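Cytochrome oxidase subunit II (Rhodothermus marinus, PDB 1W2L) carries the cytochrome c domain of a caa3 oxygen reductase and probably passes electrons to the core that reduces oxygen to water. Local coordinates at residues L8-Y13 with I92-Q97; S20-D25 with V30-K35; L57-S60 with A66-V69. All blocks are in the same frame, centred on the assembly; numbering follows the deposited sequence.

Interaction 1 of 3, residues L8-Y13 with I92-Q97; sequences LGARLY and IEFIKQ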
loop_
_atom_site.group_PDB
_atom_site.type_symbol
_atom_site.label_atom_id
_atom_site.label_comp_id
_atom_site.label_asym_id
_atom_site.label_seq_id
_atom_site.Cartn_x
_atom_site.Cartn_y
_atom_site.Cartn_z
ATOM N N LEU A 8 10.764 -11.047 -0.712
ATOM C CA LEU A 8 11.155 -9.932 -1.596
ATOM C C LEU A 8 10.321 -8.712 -1.212
ATOM O O LEU A 8 10.819 -7.588 -1.221
ATOM C CB LEU A 8 10.948 -10.295 -3.040
ATOM C CG LEU A 8 11.044 -9.266 -4.139
ATOM C CD1 LEU A 8 12.416 -8.618 -4.181
ATOM C CD2 LEU A 8 10.658 -9.889 -5.470
ATOM N N GLY A 9 9.058 -8.903 -0.857
ATOM C CA GLY A 9 8.261 -7.745 -0.525
ATOM C C GLY A 9 8.722 -7.025 0.723
ATOM O O GLY A 9 8.680 -5.806 0.797
ATOM N N ALA A 10 9.247 -7.788 1.681
ATOM C CA ALA A 10 9.825 -7.146 2.878
ATOM C C ALA A 10 11.040 -6.301 2.518
ATOM O O ALA A 10 11.281 -5.192 3.033
ATOM C CB ALA A 10 10.194 -8.233 3.874
ATOM N N ARG A 11 11.855 -6.828 1.578
ATOM C CA ARG A 11 13.004 -6.061 1.124
ATOM C C ARG A 11 12.582 -4.791 0.384
ATOM O O ARG A 11 13.172 -3.743 0.575
ATOM C CB ARG A 11 13.903 -6.895 0.215
ATOM C CG ARG A 11 14.648 -8.004 0.884
ATOM C CD ARG A 11 15.560 -8.622 -0.225
ATOM N NE ARG A 11 16.511 -9.445 0.470
ATOM C CZ ARG A 11 17.805 -9.399 0.558
ATOM N NH1 ARG A 11 18.491 -8.453 -0.074
ATOM N NH2 ARG A 11 18.389 -10.340 1.306
ATOM N N LEU A 12 11.577 -4.879 -0.474
ATOM C CA LEU A 12 11.092 -3.734 -1.243
ATOM C C LEU A 12 10.421 -2.716 -0.321
ATOM O O LEU A 12 10.527 -1.526 -0.607
ATOM C CB LEU A 12 10.123 -4.189 -2.307
ATOM C CG LEU A 12 10.719 -5.034 -3.453
ATOM C CD1 LEU A 12 9.599 -5.662 -4.249
ATOM C CD2 LEU A 12 11.627 -4.189 -4.327
ATOM N N TYR A 13 9.759 -3.171 0.728
ATOM C CA TYR A 13 9.138 -2.251 1.683
ATOM C C TYR A 13 10.171 -1.259 2.209
ATOM O O TYR A 13 9.881 -0.088 2.464
ATOM C CB TYR A 13 8.501 -3.085 2.793
ATOM C CG TYR A 13 8.097 -2.300 4.016
ATOM C CD1 TYR A 13 6.966 -1.519 3.995
ATOM C CD2 TYR A 13 8.856 -2.366 5.179
ATOM C CE1 TYR A 13 6.581 -0.795 5.107
ATOM C CE2 TYR A 13 8.485 -1.675 6.318
ATOM C CZ TYR A 13 7.335 -0.875 6.279
ATOM O OH TYR A 13 6.967 -0.180 7.400
ATOM N N ILE A 92 2.521 -6.720 -2.402
ATOM C CA ILE A 92 1.177 -7.114 -1.951
ATOM C C ILE A 92 1.225 -8.325 -1.034
ATOM O O ILE A 92 0.489 -8.351 -0.044
ATOM C CB ILE A 92 0.256 -7.232 -3.172
ATOM C CG1 ILE A 92 0.043 -5.820 -3.719
ATOM C CG2 ILE A 92 -1.056 -7.902 -2.786
ATOM C CD1 ILE A 92 -0.780 -5.727 -4.982
ATOM N N GLU A 93 2.070 -9.310 -1.356
ATOM C CA GLU A 93 2.192 -10.460 -0.462
ATOM C C GLU A 93 2.646 -10.025 0.935
ATOM O O GLU A 93 2.133 -10.474 1.965
ATOM C CB GLU A 93 3.100 -11.507 -1.072
ATOM C CG GLU A 93 2.382 -12.294 -2.150
ATOM C CD GLU A 93 0.961 -12.756 -1.898
ATOM O OE1 GLU A 93 0.041 -12.264 -2.593
ATOM O OE2 GLU A 93 0.761 -13.567 -0.980
ATOM N N PHE A 94 3.614 -9.113 0.962
ATOM C CA PHE A 94 4.083 -8.588 2.247
ATOM C C PHE A 94 2.963 -7.847 2.970
ATOM O O PHE A 94 2.722 -8.057 4.165
ATOM C CB PHE A 94 5.262 -7.657 2.012
ATOM C CG PHE A 94 5.739 -6.925 3.246
ATOM C CD1 PHE A 94 6.535 -7.599 4.178
ATOM C CD2 PHE A 94 5.408 -5.629 3.524
ATOM C CE1 PHE A 94 6.983 -6.952 5.327
ATOM C CE2 PHE A 94 5.857 -4.975 4.657
ATOM C CZ PHE A 94 6.650 -5.628 5.579
ATOM N N ILE A 95 2.224 -6.998 2.258
ATOM C CA ILE A 95 1.100 -6.276 2.907
ATOM C C ILE A 95 0.062 -7.240 3.441
ATOM O O ILE A 95 -0.408 -7.012 4.566
ATOM C CB ILE A 95 0.441 -5.242 1.966
ATOM C CG1 ILE A 95 1.419 -4.140 1.633
ATOM C CG2 ILE A 95 -0.870 -4.720 2.525
ATOM C CD1 ILE A 95 0.910 -3.246 0.526
ATOM N N LYS A 96 -0.306 -8.254 2.676
ATOM C CA LYS A 96 -1.406 -9.128 3.093
ATOM C C LYS A 96 -1.132 -9.804 4.403
ATOM O O LYS A 96 -2.080 -10.148 5.112
ATOM C CB LYS A 96 -1.669 -10.228 2.059
ATOM C CG LYS A 96 -2.358 -9.766 0.808
ATOM C CD LYS A 96 -2.719 -10.813 -0.209
ATOM C CE LYS A 96 -2.483 -12.252 0.127
ATOM N NZ LYS A 96 -2.792 -12.973 -1.190
ATOM N N GLN A 97 0.146 -10.043 4.684
ATOM C CA GLN A 97 0.448 -10.708 5.944
ATOM C C GLN A 97 0.631 -9.764 7.127
ATOM O O GLN A 97 0.910 -10.197 8.256
ATOM C CB GLN A 97 1.698 -11.538 5.752
ATOM C CG GLN A 97 2.622 -11.357 4.601
ATOM C CD GLN A 97 3.742 -12.394 4.680
ATOM O OE1 GLN A 97 4.893 -12.088 4.987
ATOM N NE2 GLN A 97 3.367 -13.629 4.384
#
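F94 of helix 85-96 lies against G9, A10 and Y13 of helix 5-15. This is the packing of N-terminal on C-terminal helix that marks the cytochrome c fold. The axes of the two short segments come within 8.1 Å and stand nearly perpendicular, at a signed crossing angle of -93°. The backbones are nearest at G9 and F94, whose CA atoms are 5.1 Å apart. G9 makes this possible, because a CB there would point at F94 and collide with F94 CB.

The F94 side chain can be followed outward. Its CB rests on the backbone of G9, 3.7 Å from G9 C. CG is turned anti to the backbone N (chi1 173°), which sends the ring along helix 5-15 toward Y13. At CG the ring is still beside the peptide joining G9 to A10, and G9 O lies over one of its faces. The two edges then part company. On one, F94 CD1 comes to 3.6 Å from A10 CA, and F94 CE1 continues along A10 to meet both CA and CB. On the other, CD2 faces Y13 CB, and CE2 reaches the Y13 ring. CZ at the tip lies near Y13 CG and CD2.

The Y13 ring receives F94 CE2 over one face, toward its rim. The planes of the two rings are inclined at 34°, so the pair is neither a stack nor edge-to-face. The side-chain contacts of F94 with A10 and Y13 are apolar, and F94 accounts for just over half of the surface buried. The polar end of Y13 is engaged elsewhere: its OH is hydrogen-bonded to H22 O, in the heme-binding motif. Across the contact, the ring-to-ring approach is tightest between Y13 CG and F94 CE2, at 3.5 Å.

Interaction 2 of 3, residues S20-D25 with V30-K35; sequences SCHSID and VGPSFK. With HEC (heme c), chain B.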
loop_
_atom_site.group_PDB
_atom_site.type_symbol
_atom_site.label_atom_id
_atom_site.label_comp_id
_atom_site.label_asym_id
_atom_site.label_seq_id
_atom_site.Cartn_x
_atom_site.Cartn_y
_atom_site.Cartn_z
ATOM N N SER A 20 8.901 4.733 5.054
ATOM C CA SER A 20 9.011 6.109 5.481
ATOM C C SER A 20 7.633 6.722 5.731
ATOM O O SER A 20 7.504 7.709 6.483
ATOM C CB SER A 20 9.827 6.947 4.511
ATOM O OG SER A 20 9.247 7.112 3.246
ATOM N N CYS A 21 6.613 6.194 5.103
ATOM C CA CYS A 21 5.256 6.726 5.209
ATOM C C CYS A 21 4.255 5.712 5.751
ATOM O O CYS A 21 3.161 6.121 6.104
ATOM C CB CYS A 21 4.769 7.234 3.843
ATOM S SG CYS A 21 5.759 8.636 3.264
ATOM N N HIS A 22 4.616 4.427 5.774
ATOM C CA HIS A 22 3.670 3.371 6.182
ATOM C C HIS A 22 4.325 2.457 7.204
ATOM O O HIS A 22 5.332 1.790 6.870
ATOM C CB HIS A 22 3.317 2.503 4.956
ATOM C CG HIS A 22 2.523 3.191 3.889
ATOM N ND1 HIS A 22 1.199 3.523 4.027
ATOM C CD2 HIS A 22 2.892 3.559 2.632
ATOM C CE1 HIS A 22 0.787 4.083 2.876
ATOM N NE2 HIS A 22 1.808 4.107 2.036
ATOM N N SER A 23 3.747 2.376 8.383
ATOM C CA SER A 23 4.186 1.493 9.434
ATOM C C SER A 23 3.614 0.098 9.223
ATOM O O SER A 23 2.728 -0.109 8.424
ATOM C CB SER A 23 3.789 2.016 10.787
ATOM O OG SER A 23 2.393 1.776 10.949
ATOM N N ILE A 24 4.155 -0.841 10.009
ATOM C CA ILE A 24 3.548 -2.190 10.030
ATOM C C ILE A 24 3.066 -2.523 11.422
ATOM O O ILE A 24 2.653 -3.665 11.703
ATOM C CB ILE A 24 4.500 -3.250 9.481
ATOM C CG1 ILE A 24 5.872 -3.338 10.156
ATOM C CG2 ILE A 24 4.660 -3.054 7.992
ATOM C CD1 ILE A 24 6.626 -4.604 9.765
ATOM N N ASP A 25 3.037 -1.550 12.341
ATOM C CA ASP A 25 2.653 -1.807 13.739
ATOM C C ASP A 25 1.381 -1.083 14.196
ATOM O O ASP A 25 1.054 -1.013 15.376
ATOM C CB ASP A 25 3.785 -1.441 14.735
ATOM C CG ASP A 25 4.022 0.048 14.743
ATOM O OD1 ASP A 25 3.443 0.821 13.925
ATOM O OD2 ASP A 25 4.821 0.463 15.596
ATOM N N VAL A 30 2.945 9.500 7.826
ATOM C CA VAL A 30 2.349 10.305 6.781
ATOM C C VAL A 30 1.169 9.586 6.166
ATOM O O VAL A 30 0.136 10.172 5.885
ATOM C CB VAL A 30 3.439 10.689 5.776
ATOM C CG1 VAL A 30 2.863 11.266 4.517
ATOM C CG2 VAL A 30 4.393 11.729 6.388
ATOM N N GLY A 31 1.320 8.305 5.915
ATOM C CA GLY A 31 0.275 7.454 5.386
ATOM C C GLY A 31 -0.246 6.463 6.438
ATOM O O GLY A 31 0.259 6.387 7.570
ATOM N N PRO A 32 -1.270 5.751 6.042
ATOM C CA PRO A 32 -1.900 4.751 6.933
ATOM C C PRO A 32 -1.018 3.538 7.142
ATOM O O PRO A 32 -0.230 3.133 6.310
ATOM C CB PRO A 32 -3.176 4.397 6.224
ATOM C CG PRO A 32 -2.911 4.730 4.780
ATOM C CD PRO A 32 -1.972 5.894 4.777
ATOM N N SER A 33 -1.217 2.898 8.303
ATOM C CA SER A 33 -0.452 1.691 8.548
ATOM C C SER A 33 -0.897 0.568 7.627
ATOM O O SER A 33 -2.070 0.452 7.252
ATOM C CB SER A 33 -0.662 1.269 10.004
ATOM O OG SER A 33 0.213 0.219 10.369
ATOM N N PHE A 34 0.048 -0.321 7.292
ATOM C CA PHE A 34 -0.281 -1.544 6.572
ATOM C C PHE A 34 -0.842 -2.646 7.441
ATOM O O PHE A 34 -1.425 -3.586 6.966
ATOM C CB PHE A 34 0.961 -2.096 5.887
ATOM C CG PHE A 34 1.473 -1.319 4.697
ATOM C CD1 PHE A 34 0.677 -0.417 4.000
ATOM C CD2 PHE A 34 2.757 -1.503 4.273
ATOM C CE1 PHE A 34 1.172 0.210 2.878
ATOM C CE2 PHE A 34 3.237 -0.876 3.132
ATOM C CZ PHE A 34 2.451 0.001 2.455
ATOM N N LYS A 35 -0.689 -2.655 8.718
ATOM C CA LYS A 35 -1.266 -3.570 9.675
ATOM C C LYS A 35 -2.779 -3.566 9.583
ATOM O O LYS A 35 -3.479 -2.600 9.834
ATOM C CB LYS A 35 -0.768 -3.284 11.096
ATOM C CG LYS A 35 -1.246 -4.363 12.085
ATOM C CD LYS A 35 -0.812 -4.069 13.503
ATOM C CE LYS A 35 -1.471 -5.007 14.516
ATOM N NZ LYS A 35 -1.291 -4.515 15.896
HETATM FE FE HEC B . 1.634 4.736 0.124
HETATM C CHA HEC B . -1.742 5.049 0.533
HETATM C CHB HEC B . 1.218 1.463 -0.731
HETATM C CHC HEC B . 4.979 4.467 -0.367
HETATM C CHD HEC B . 2.064 7.901 1.343
HETATM N NA HEC B . 0.037 3.511 -0.080
HETATM C C1A HEC B . -1.290 3.845 0.109
HETATM C C2A HEC B . -2.056 2.629 0.006
HETATM C C3A HEC B . -1.241 1.644 -0.397
HETATM C C4A HEC B . 0.110 2.180 -0.451
HETATM C CMA HEC B . -1.562 0.165 -0.613
HETATM C CAA HEC B . -3.537 2.542 0.396
HETATM C CBA HEC B . -3.550 2.392 1.916
HETATM C CGA HEC B . -4.949 2.307 2.617
HETATM O O1A HEC B . -4.880 2.429 3.815
HETATM O O2A HEC B . -5.973 2.194 1.892
HETATM N NB HEC B . 2.865 3.238 -0.433
HETATM C C1B HEC B . 2.496 1.997 -0.691
HETATM C C2B HEC B . 3.674 1.163 -1.024
HETATM C C3B HEC B . 4.725 2.045 -0.988
HETATM C C4B HEC B . 4.244 3.326 -0.584
HETATM C CMB HEC B . 3.661 -0.286 -1.287
HETATM C CAB HEC B . 6.181 1.773 -1.286
HETATM C CBB HEC B . 6.326 1.163 -2.701
HETATM N NC HEC B . 3.203 5.934 0.372
HETATM C C1C HEC B . 4.533 5.607 0.117
HETATM C C2C HEC B . 5.355 6.783 0.496
HETATM C C3C HEC B . 4.539 7.724 0.960
HETATM C C4C HEC B . 3.193 7.232 0.878
HETATM C CMC HEC B . 6.879 6.778 0.368
HETATM C CAC HEC B . 4.899 9.046 1.650
HETATM C CBC HEC B . 5.711 10.050 0.866
HETATM N ND HEC B . 0.391 6.193 0.760
HETATM C C1D HEC B . 0.770 7.404 1.256
HETATM C C2D HEC B . -0.384 8.145 1.712
HETATM C C3D HEC B . -1.417 7.343 1.453
HETATM C C4D HEC B . -0.974 6.135 0.863
HETATM C CMD HEC B . -0.335 9.476 2.334
HETATM C CAD HEC B . -2.933 7.657 1.759
HETATM C CBD HEC B . -3.561 8.530 0.675
HETATM C CGD HEC B . -3.888 7.727 -0.538
HETATM O O1D HEC B . -3.256 7.907 -1.619
HETATM O O2D HEC B . -4.780 6.831 -0.442
HETATM O O HOH W 1 5.963 9.523 7.752
HETATM O O HOH W 2 1.706 4.355 8.916
HETATM O O HOH W 3 -2.121 -1.941 16.257
#
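The CXXCH motif of this c-type cytochrome ends in segment 20-25, and segment 30-35 runs beside it to hold the proximal histidine, H22. C21 SG is joined covalently to heme CAC. H22 NE2 binds the iron at 2.0 Å, and M76 supplies the other axial ligand.

The far nitrogen of the H22 ring is also held. H22 ND1 donates to P32 O over 2.7 Å in an almost straight bond (176°), with the oxygen in the ring plane. Together with the iron bond it sets the rotation of the imidazole, and it would probably make the ring a more electron-rich ligand. F34 CG lies anti to the carbonyl carbon (chi1 -71°), which lays its ring over one face of H22 in an offset stack, with centroids 4.4 Å apart and planes 16° from parallel. H22 CB sits above the centre of the F34 ring as a CH-pi contact, and the F34 edge meets the heme near CHB. An alanine in place of F34 would remove this ring and would probably leave one face of H22 without its stacking partner and a gap beside the heme edge.

Backbone bonds join the two segments: G31 N donates to C21 O, and F34 N to S23 O. Next to them S23 OG and S33 OG are 2.7 Å apart. Water 2 also bridges S23 N and G31 O.

Both segments belong to the loop region between helix 5-15 and strand 41-43. Y13 of helix 5-15 touches I24 and F34, while F94 and I95 of helix 85-96 cover I24 and F34 respectively.

Interaction 3 of 3, residues L57-S60 with A66-V69; sequences LRES and AKVV. With HEC (heme c), chain B.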
loop_
_atom_site.group_PDB
_atom_site.type_symbol
_atom_site.label_atom_id
_atom_site.label_comp_id
_atom_site.label_asym_id
_atom_site.label_seq_id
_atom_site.Cartn_x
_atom_site.Cartn_y
_atom_site.Cartn_z
ATOM N N LEU A 57 -5.030 -2.753 -3.771
ATOM C CA LEU A 57 -3.631 -2.563 -3.421
ATOM C C LEU A 57 -2.813 -2.269 -4.674
ATOM O O LEU A 57 -1.962 -1.390 -4.686
ATOM C CB LEU A 57 -3.103 -3.764 -2.652
ATOM C CG LEU A 57 -3.774 -4.047 -1.312
ATOM C CD1 LEU A 57 -3.178 -5.304 -0.670
ATOM C CD2 LEU A 57 -3.648 -2.860 -0.386
ATOM N N ARG A 58 -3.065 -3.011 -5.745
ATOM C CA ARG A 58 -2.359 -2.840 -7.009
ATOM C C ARG A 58 -2.603 -1.435 -7.537
ATOM O O ARG A 58 -1.645 -0.751 -7.965
ATOM C CB ARG A 58 -2.729 -3.961 -8.025
ATOM C CG ARG A 58 -2.115 -3.920 -9.391
ATOM C CD ARG A 58 -2.786 -5.039 -10.253
ATOM N NE ARG A 58 -2.172 -4.810 -11.571
ATOM C CZ ARG A 58 -1.011 -5.197 -11.992
ATOM N NH1 ARG A 58 -0.262 -5.915 -11.135
ATOM N NH2 ARG A 58 -0.595 -4.898 -13.240
ATOM N N GLU A 59 -3.836 -1.004 -7.553
ATOM C CA GLU A 59 -4.246 0.306 -8.062
ATOM C C GLU A 59 -3.587 1.412 -7.218
ATOM O O GLU A 59 -3.140 2.442 -7.698
ATOM C CB GLU A 59 -5.734 0.546 -8.065
ATOM C CG GLU A 59 -6.290 1.898 -8.447
ATOM C CD GLU A 59 -7.646 2.394 -8.017
ATOM O OE1 GLU A 59 -8.119 2.267 -6.844
ATOM O OE2 GLU A 59 -8.343 2.989 -8.889
ATOM N N SER A 60 -3.538 1.217 -5.909
ATOM C CA SER A 60 -2.964 2.179 -5.004
ATOM C C SER A 60 -1.464 2.389 -5.278
ATOM O O SER A 60 -0.983 3.537 -5.157
ATOM C CB SER A 60 -3.158 1.735 -3.552
ATOM O OG SER A 60 -4.502 1.766 -3.166
ATOM N N ALA A 66 -4.846 8.162 -7.708
ATOM C CA ALA A 66 -6.183 7.993 -8.311
ATOM C C ALA A 66 -7.343 7.875 -7.332
ATOM O O ALA A 66 -8.391 8.482 -7.592
ATOM C CB ALA A 66 -6.169 6.770 -9.244
ATOM N N LYS A 67 -7.292 7.142 -6.218
ATOM C CA LYS A 67 -8.329 7.159 -5.183
ATOM C C LYS A 67 -7.570 7.437 -3.865
ATOM O O LYS A 67 -6.568 6.715 -3.628
ATOM C CB LYS A 67 -9.143 5.908 -4.968
ATOM C CG LYS A 67 -10.249 5.619 -5.960
ATOM C CD LYS A 67 -11.033 4.365 -5.605
ATOM C CE LYS A 67 -11.732 3.720 -6.803
ATOM N NZ LYS A 67 -12.858 2.814 -6.456
ATOM N N VAL A 68 -7.952 8.389 -3.095
ATOM C CA VAL A 68 -7.197 8.806 -1.912
ATOM C C VAL A 68 -7.982 8.572 -0.635
ATOM O O VAL A 68 -9.102 9.076 -0.506
ATOM C CB VAL A 68 -6.829 10.298 -2.026
ATOM C CG1 VAL A 68 -6.005 10.797 -0.844
ATOM C CG2 VAL A 68 -6.102 10.565 -3.335
ATOM N N VAL A 69 -7.387 7.871 0.325
ATOM C CA VAL A 69 -8.042 7.613 1.619
ATOM C C VAL A 69 -8.369 8.925 2.308
ATOM O O VAL A 69 -7.547 9.848 2.393
ATOM C CB VAL A 69 -7.135 6.707 2.479
ATOM C CG1 VAL A 69 -7.725 6.468 3.848
ATOM C CG2 VAL A 69 -6.846 5.397 1.769
HETATM FE FE HEC B . 1.634 4.736 0.124
HETATM C CHA HEC B . -1.742 5.049 0.533
HETATM C CHB HEC B . 1.218 1.463 -0.731
HETATM C CHC HEC B . 4.979 4.467 -0.367
HETATM C CHD HEC B . 2.064 7.901 1.343
HETATM N NA HEC B . 0.037 3.511 -0.080
HETATM C C1A HEC B . -1.290 3.845 0.109
HETATM C C2A HEC B . -2.056 2.629 0.006
HETATM C C3A HEC B . -1.241 1.644 -0.397
HETATM C C4A HEC B . 0.110 2.180 -0.451
HETATM C CMA HEC B . -1.562 0.165 -0.613
HETATM C CAA HEC B . -3.537 2.542 0.396
HETATM C CBA HEC B . -3.550 2.392 1.916
HETATM C CGA HEC B . -4.949 2.307 2.617
HETATM O O1A HEC B . -4.880 2.429 3.815
HETATM O O2A HEC B . -5.973 2.194 1.892
HETATM N NB HEC B . 2.865 3.238 -0.433
HETATM C C1B HEC B . 2.496 1.997 -0.691
HETATM C C2B HEC B . 3.674 1.163 -1.024
HETATM C C3B HEC B . 4.725 2.045 -0.988
HETATM C C4B HEC B . 4.244 3.326 -0.584
HETATM C CMB HEC B . 3.661 -0.286 -1.287
HETATM C CAB HEC B . 6.181 1.773 -1.286
HETATM C CBB HEC B . 6.326 1.163 -2.701
HETATM N NC HEC B . 3.203 5.934 0.372
HETATM C C1C HEC B . 4.533 5.607 0.117
HETATM C C2C HEC B . 5.355 6.783 0.496
HETATM C C3C HEC B . 4.539 7.724 0.960
HETATM C C4C HEC B . 3.193 7.232 0.878
HETATM C CMC HEC B . 6.879 6.778 0.368
HETATM C CAC HEC B . 4.899 9.046 1.650
HETATM C CBC HEC B . 5.711 10.050 0.866
HETATM N ND HEC B . 0.391 6.193 0.760
HETATM C C1D HEC B . 0.770 7.404 1.256
HETATM C C2D HEC B . -0.384 8.145 1.712
HETATM C C3D HEC B . -1.417 7.343 1.453
HETATM C C4D HEC B . -0.974 6.135 0.863
HETATM C CMD HEC B . -0.335 9.476 2.334
HETATM C CAD HEC B . -2.933 7.657 1.759
HETATM C CBD HEC B . -3.561 8.530 0.675
HETATM C CGD HEC B . -3.888 7.727 -0.538
HETATM O O1D HEC B . -3.256 7.907 -1.619
HETATM O O2D HEC B . -4.780 6.831 -0.442
HETATM O O HOH W 4 -5.232 4.713 -2.159
#
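E59 and K67 extend their side chains across one another at about a right angle. E59 CG is anti to the backbone N (chi1 175°), which carries the carboxylate off helix 54-62 toward segment 66-69. What it meets is the methylene chain of K67 and not the ammonium: E59 OE1 is 3.8 Å from K67 CD, and OE2 lies near CE. K67 NZ remains 4.8 Å from E59 OE1, so the opposite charges probably attract without forming a salt bridge. The A66 methyl borders the carboxylate on the OE2 side.

Deeper in, both segments line the heme c pocket. S60 CB packs against the porphyrin at C3A, and L57 CD2 touches the methyl CMA. From the other segment, V69 N donates a nearly straight bond of 2.9 Å to propionate oxygen O2D. Water 4 lies within hydrogen-bonding distance of S60 OG, K67 O and that same oxygen, so one water joins the two segments and the heme propionate.

Segment 66-69 belongs to the loop between helix 54-62 and helix 85-96. L57 packs on I92 and I95 of helix 85-96, and R58 is salt-bridged to E85 there.

Interactions 2 and 3 both touch the one heme c; interaction 1 lies behind the histidine loop. Interaction 2 carries the proximal iron ligand, and interaction 3 holds a propionate; their nearest atoms are about 5 Å apart. Interaction 1 reaches the site indirectly, with the Y13 side chain about 6 Å from the heme. Y13 CD1 packs 3.9 Å from F34 CE2, so the helix crossing backs the residue that stacks on the iron ligand. Interactions 1 and 3 have centres about 17 Å apart, on opposite sides of the chain's centre. They are joined through helix 85-96, where I92 CD1 lies 3.6 Å from R58 N.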